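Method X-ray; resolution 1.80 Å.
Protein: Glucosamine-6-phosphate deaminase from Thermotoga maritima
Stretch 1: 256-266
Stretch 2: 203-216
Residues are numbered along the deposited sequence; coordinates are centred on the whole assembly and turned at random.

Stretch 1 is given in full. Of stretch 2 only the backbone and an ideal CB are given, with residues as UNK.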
# COMPACT_ATOMS: atom_id res chain seq x y z
N ALA A 256 -22.68 10.30 -4.23
CA ALA A 256 -24.12 10.09 -4.12
C ALA A 256 -24.41 9.19 -2.91
O ALA A 256 -25.51 9.29 -2.30
CB ALA A 256 -24.68 9.41 -5.44
N LEU A 257 -23.49 8.31 -2.54
CA LEU A 257 -23.71 7.41 -1.42
C LEU A 257 -23.51 8.02 -0.06
O LEU A 257 -23.81 7.38 0.97
CB LEU A 257 -22.77 6.23 -1.44
CG LEU A 257 -22.94 5.21 -2.53
CD1 LEU A 257 -21.92 4.14 -2.31
CD2 LEU A 257 -24.34 4.64 -2.47
N VAL A 258 -23.01 9.24 -0.04
CA VAL A 258 -22.70 9.80 1.28
C VAL A 258 -23.92 10.09 2.17
O VAL A 258 -24.89 10.68 1.71
CB VAL A 258 -21.95 11.14 1.22
CG1 VAL A 258 -21.69 11.65 2.69
CG2 VAL A 258 -20.55 10.95 0.53
N LYS A 259 -23.79 9.68 3.41
CA LYS A 259 -24.80 9.94 4.45
C LYS A 259 -24.15 9.72 5.81
O LYS A 259 -23.01 9.28 5.88
CB LYS A 259 -26.03 9.05 4.28
CG LYS A 259 -25.77 7.57 4.36
CD LYS A 259 -27.07 6.83 4.01
CE LYS A 259 -26.97 5.34 4.30
NZ LYS A 259 -26.43 5.15 5.68
N LYS A 260 -24.84 10.08 6.89
CA LYS A 260 -24.28 9.88 8.20
C LYS A 260 -23.89 8.44 8.19
O LYS A 260 -24.66 7.60 7.72
CB LYS A 260 -25.35 10.14 9.31
CG LYS A 260 -24.88 9.77 10.71
CD LYS A 260 -25.90 10.21 11.77
CE LYS A 260 -25.85 11.73 11.97
NZ LYS A 260 -24.63 12.19 12.69
N GLY A 261 -22.69 8.13 8.67
CA GLY A 261 -22.24 6.76 8.66
C GLY A 261 -21.06 6.61 7.70
O GLY A 261 -20.32 5.65 7.77
N THR A 262 -20.91 7.55 6.78
CA THR A 262 -19.78 7.48 5.86
C THR A 262 -18.57 8.11 6.55
O THR A 262 -18.69 9.19 7.10
CB THR A 262 -20.04 8.27 4.58
OG1 THR A 262 -21.16 7.70 3.89
CG2 THR A 262 -18.80 8.24 3.68
N LEU A 263 -17.45 7.42 6.51
CA LEU A 263 -16.19 7.89 7.11
C LEU A 263 -15.18 8.04 5.95
O LEU A 263 -14.94 7.08 5.24
CB LEU A 263 -15.64 6.87 8.12
CG LEU A 263 -14.26 7.12 8.78
CD1 LEU A 263 -14.30 8.43 9.54
CD2 LEU A 263 -13.88 6.00 9.70
N VAL A 264 -14.60 9.24 5.81
CA VAL A 264 -13.65 9.49 4.72
C VAL A 264 -12.24 9.71 5.28
O VAL A 264 -12.08 10.50 6.21
CB VAL A 264 -14.07 10.75 3.93
CG1 VAL A 264 -13.08 11.01 2.74
CG2 VAL A 264 -15.51 10.62 3.43
N PHE A 265 -11.21 9.03 4.74
CA PHE A 265 -9.83 9.28 5.16
C PHE A 265 -9.23 9.87 3.90
O PHE A 265 -9.20 9.22 2.84
CB PHE A 265 -9.08 8.02 5.49
CG PHE A 265 -9.13 7.64 6.94
CD1 PHE A 265 -10.27 7.90 7.71
CD2 PHE A 265 -8.09 6.94 7.52
CE1 PHE A 265 -10.34 7.45 9.07
CE2 PHE A 265 -8.17 6.48 8.89
CZ PHE A 265 -9.32 6.77 9.63
N MSE A 266 -8.81 11.11 4.00
CA MSE A 266 -8.28 11.84 2.88
C MSE A 266 -6.77 12.03 3.04
O MSE A 266 -6.31 12.58 4.06
CB MSE A 266 -8.98 13.20 2.82
CG MSE A 266 -8.56 14.03 1.61
SE MSE A 266 -9.53 15.75 1.53
CE MSE A 266 -11.13 15.24 2.46
N UNK A 203 -6.21 9.34 17.62
CA UNK A 203 -7.16 10.09 16.82
C UNK A 203 -8.31 9.15 16.38
O UNK A 203 -9.48 9.52 16.41
CB UNK A 203 -6.46 10.72 15.61
N UNK A 204 -7.96 7.94 15.95
CA UNK A 204 -8.98 7.01 15.45
C UNK A 204 -9.84 6.46 16.63
O UNK A 204 -11.01 6.17 16.47
CB UNK A 204 -8.31 5.86 14.69
N UNK A 205 -9.24 6.36 17.80
CA UNK A 205 -10.00 5.90 18.97
C UNK A 205 -11.21 6.83 19.27
O UNK A 205 -12.19 6.41 19.87
CB UNK A 205 -9.08 5.83 20.19
N UNK A 206 -11.13 8.10 18.87
CA UNK A 206 -12.18 9.09 19.12
C UNK A 206 -13.34 9.02 18.16
O UNK A 206 -14.35 9.68 18.35
CB UNK A 206 -11.58 10.50 19.07
N UNK A 207 -13.18 8.25 17.08
CA UNK A 207 -14.27 8.12 16.12
C UNK A 207 -15.30 7.15 16.67
O UNK A 207 -14.95 6.12 17.24
CB UNK A 207 -13.75 7.65 14.76
N UNK A 208 -16.57 7.51 16.52
CA UNK A 208 -17.67 6.66 16.97
C UNK A 208 -17.84 5.58 15.89
O UNK A 208 -18.71 5.71 15.02
CB UNK A 208 -18.96 7.46 17.19
N UNK A 209 -16.99 4.56 15.95
CA UNK A 209 -16.97 3.50 14.96
C UNK A 209 -18.26 2.74 14.71
O UNK A 209 -18.60 2.49 13.55
CB UNK A 209 -15.90 2.49 15.37
N UNK A 210 -18.96 2.38 15.78
CA UNK A 210 -20.21 1.64 15.64
C UNK A 210 -21.20 2.41 14.78
O UNK A 210 -22.12 1.83 14.25
CB UNK A 210 -20.82 1.35 17.01
N UNK A 211 -21.02 3.72 14.66
CA UNK A 211 -21.91 4.52 13.84
C UNK A 211 -21.42 4.76 12.40
O UNK A 211 -22.02 5.55 11.65
CB UNK A 211 -22.13 5.87 14.53
N UNK A 212 -20.34 4.10 12.00
CA UNK A 212 -19.85 4.31 10.61
C UNK A 212 -19.67 2.95 9.96
O UNK A 212 -18.92 2.13 10.47
CB UNK A 212 -18.54 5.10 10.58
N UNK A 213 -20.35 2.73 8.85
CA UNK A 213 -20.24 1.46 8.16
C UNK A 213 -19.93 1.59 6.67
O UNK A 213 -20.16 0.65 5.92
CB UNK A 213 -21.54 0.67 8.34
N UNK A 214 -19.44 2.75 6.27
CA UNK A 214 -19.08 3.01 4.86
C UNK A 214 -17.78 3.81 4.93
O UNK A 214 -17.81 4.99 5.34
CB UNK A 214 -20.18 3.76 4.10
N UNK A 215 -16.68 3.16 4.54
CA UNK A 215 -15.37 3.84 4.56
C UNK A 215 -14.94 4.22 3.13
O UNK A 215 -15.00 3.38 2.21
CB UNK A 215 -14.31 2.95 5.21
N UNK A 216 -14.43 5.45 2.98
CA UNK A 216 -14.00 5.97 1.67
C UNK A 216 -12.56 6.46 1.88
O UNK A 216 -12.31 7.17 2.87
CB UNK A 216 -14.92 7.08 1.16

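Positions 203, 205 and 206 have CB atoms beyond the reach of stretch 1, which therefore leaves their identity open; they are Val 203, Glu 205 and Lys 206. At 204, CA-to-CB runs sideways, but the ideal CB lies 5.2 Å from Phe 265 CZ, so an aliphatic chain long enough to reach the ring would suit. The residue is Ile 204, whose CD1 meets the ring edge 4.1 Å from Phe 265 CE2.

Position 207 points toward stretch 1, its ideal CB 5.3 Å from Leu 263 CD1, with Phe 265 nearby. Leucine, isoleucine or methionine could fill this apolar gap. Ile 207 does so, its CD1 lying 4.2 Å from both Leu 263 CD1 and Phe 265 CE1.

Positions 208 to 211 make the turn into the strand. Stretch 1 sets little demand on their side chains, and they are Asp 208, Leu 209, Lys 210 and Glu 211. The backbone matters more at 211, where the carbonyl O receives a CA-H...O contact from Gly 261 CA at 3.2 Å.

At 212 the ideal CB sits 3.4 Å from Gly 261 O and 4.2 Å from Leu 263 CB, a mixed setting that would accept an aliphatic or a flat polar side chain. It is His 212: CD2 packs 3.9 Å from Leu 263 CB, and ND1 donates to Asp 208 O at 2.9 Å, tying the ring back to the turn.

Position 213 points away and could carry many polar residues; it is Asp 213. Its N makes a weak hydrogen bond to Gly 261 O (3.1 Å).

With 214 the parallel pairing begins, opposite Thr 262. The ideal CB lies 4.1 Å from Thr 262 OG1, favouring a side chain with a polar atom, such as serine, asparagine or histidine. In His 214, chi1 near t places ND1 3.0 Å from Thr 262 OG1 in a hydrogen bond, while CE1 rests 3.8 Å from Leu 257 CB. Its carbonyl O accepts from Leu 263 N at 2.7 Å.

Position 215 pairs with Leu 263 on the other face, where aliphatic or aromatic residues would fit. Phe 215 brings CD1 to 3.8 Å from Leu 263 CB.

Position 216 returns to the face of Thr 262 and Val 264, its ideal CB 4.2 Å from Val 264 CG2; a beta-branched aliphatic is well suited. Val 216 sets CG2 3.9 Å from Thr 262 CG2. Its backbone clamps the strands, N donating to Leu 263 O (2.8 Å) and O accepting from Phe 265 N (2.9 Å).

Stretch 2 (203-216) VIEKIDLKEHDHFV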
# COMPACT_ATOMS: atom_id res chain seq x y z
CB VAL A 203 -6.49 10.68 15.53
CG1 VAL A 203 -7.53 11.17 14.56
CG2 VAL A 203 -5.48 11.83 15.92
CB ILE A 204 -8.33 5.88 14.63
CG1 ILE A 204 -7.62 6.49 13.39
CG2 ILE A 204 -9.42 4.85 14.14
CD1 ILE A 204 -6.70 5.54 12.61
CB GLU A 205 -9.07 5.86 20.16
CG GLU A 205 -9.34 4.77 21.12
CD GLU A 205 -8.18 4.59 22.09
OE1 GLU A 205 -7.94 3.43 22.48
OE2 GLU A 205 -7.51 5.60 22.44
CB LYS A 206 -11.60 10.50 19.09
CG LYS A 206 -10.61 10.84 20.22
CD LYS A 206 -10.10 12.26 20.09
CE LYS A 206 -9.14 12.66 21.25
NZ LYS A 206 -9.49 12.04 22.60
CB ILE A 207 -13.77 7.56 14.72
CG1 ILE A 207 -12.65 8.45 14.17
CG2 ILE A 207 -14.98 7.50 13.73
CD1 ILE A 207 -11.89 7.87 12.96
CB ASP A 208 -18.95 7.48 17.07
CG ASP A 208 -20.08 6.69 17.70
OD1 ASP A 208 -19.85 5.49 18.03
OD2 ASP A 208 -21.19 7.26 17.88
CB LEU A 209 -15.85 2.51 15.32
CG LEU A 209 -14.46 3.15 15.16
CD1 LEU A 209 -13.38 2.13 15.43
CD2 LEU A 209 -14.28 3.70 13.73
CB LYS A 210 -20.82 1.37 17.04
CG LYS A 210 -20.12 0.26 17.82
CD LYS A 210 -18.84 0.80 18.49
CE LYS A 210 -18.12 -0.23 19.40
NZ LYS A 210 -16.78 0.28 19.90
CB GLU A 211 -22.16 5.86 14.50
CG GLU A 211 -22.86 5.75 15.83
CD GLU A 211 -24.34 5.85 15.68
OE1 GLU A 211 -24.94 5.02 14.97
OE2 GLU A 211 -24.91 6.79 16.28
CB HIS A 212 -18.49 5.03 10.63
CG HIS A 212 -18.60 6.47 11.04
ND1 HIS A 212 -18.55 6.88 12.35
CD2 HIS A 212 -18.75 7.59 10.30
CE1 HIS A 212 -18.66 8.19 12.40
NE2 HIS A 212 -18.79 8.65 11.18
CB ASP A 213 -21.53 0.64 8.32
CG ASP A 213 -21.66 0.04 9.67
OD1 ASP A 213 -20.87 -0.86 10.04
OD2 ASP A 213 -22.57 0.49 10.40
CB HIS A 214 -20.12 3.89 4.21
CG HIS A 214 -19.80 4.24 2.80
ND1 HIS A 214 -20.34 5.33 2.18
CD2 HIS A 214 -18.99 3.65 1.90
CE1 HIS A 214 -19.87 5.41 0.94
NE2 HIS A 214 -19.05 4.40 0.75
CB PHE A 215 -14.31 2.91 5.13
CG PHE A 215 -14.53 2.49 6.57
CD1 PHE A 215 -15.47 3.14 7.36
CD2 PHE A 215 -13.79 1.48 7.10
CE1 PHE A 215 -15.65 2.74 8.70
CE2 PHE A 215 -13.94 1.06 8.44
CZ PHE A 215 -14.88 1.70 9.23
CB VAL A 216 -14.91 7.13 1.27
CG1 VAL A 216 -14.42 7.83 -0.01
CG2 VAL A 216 -16.38 6.60 1.08
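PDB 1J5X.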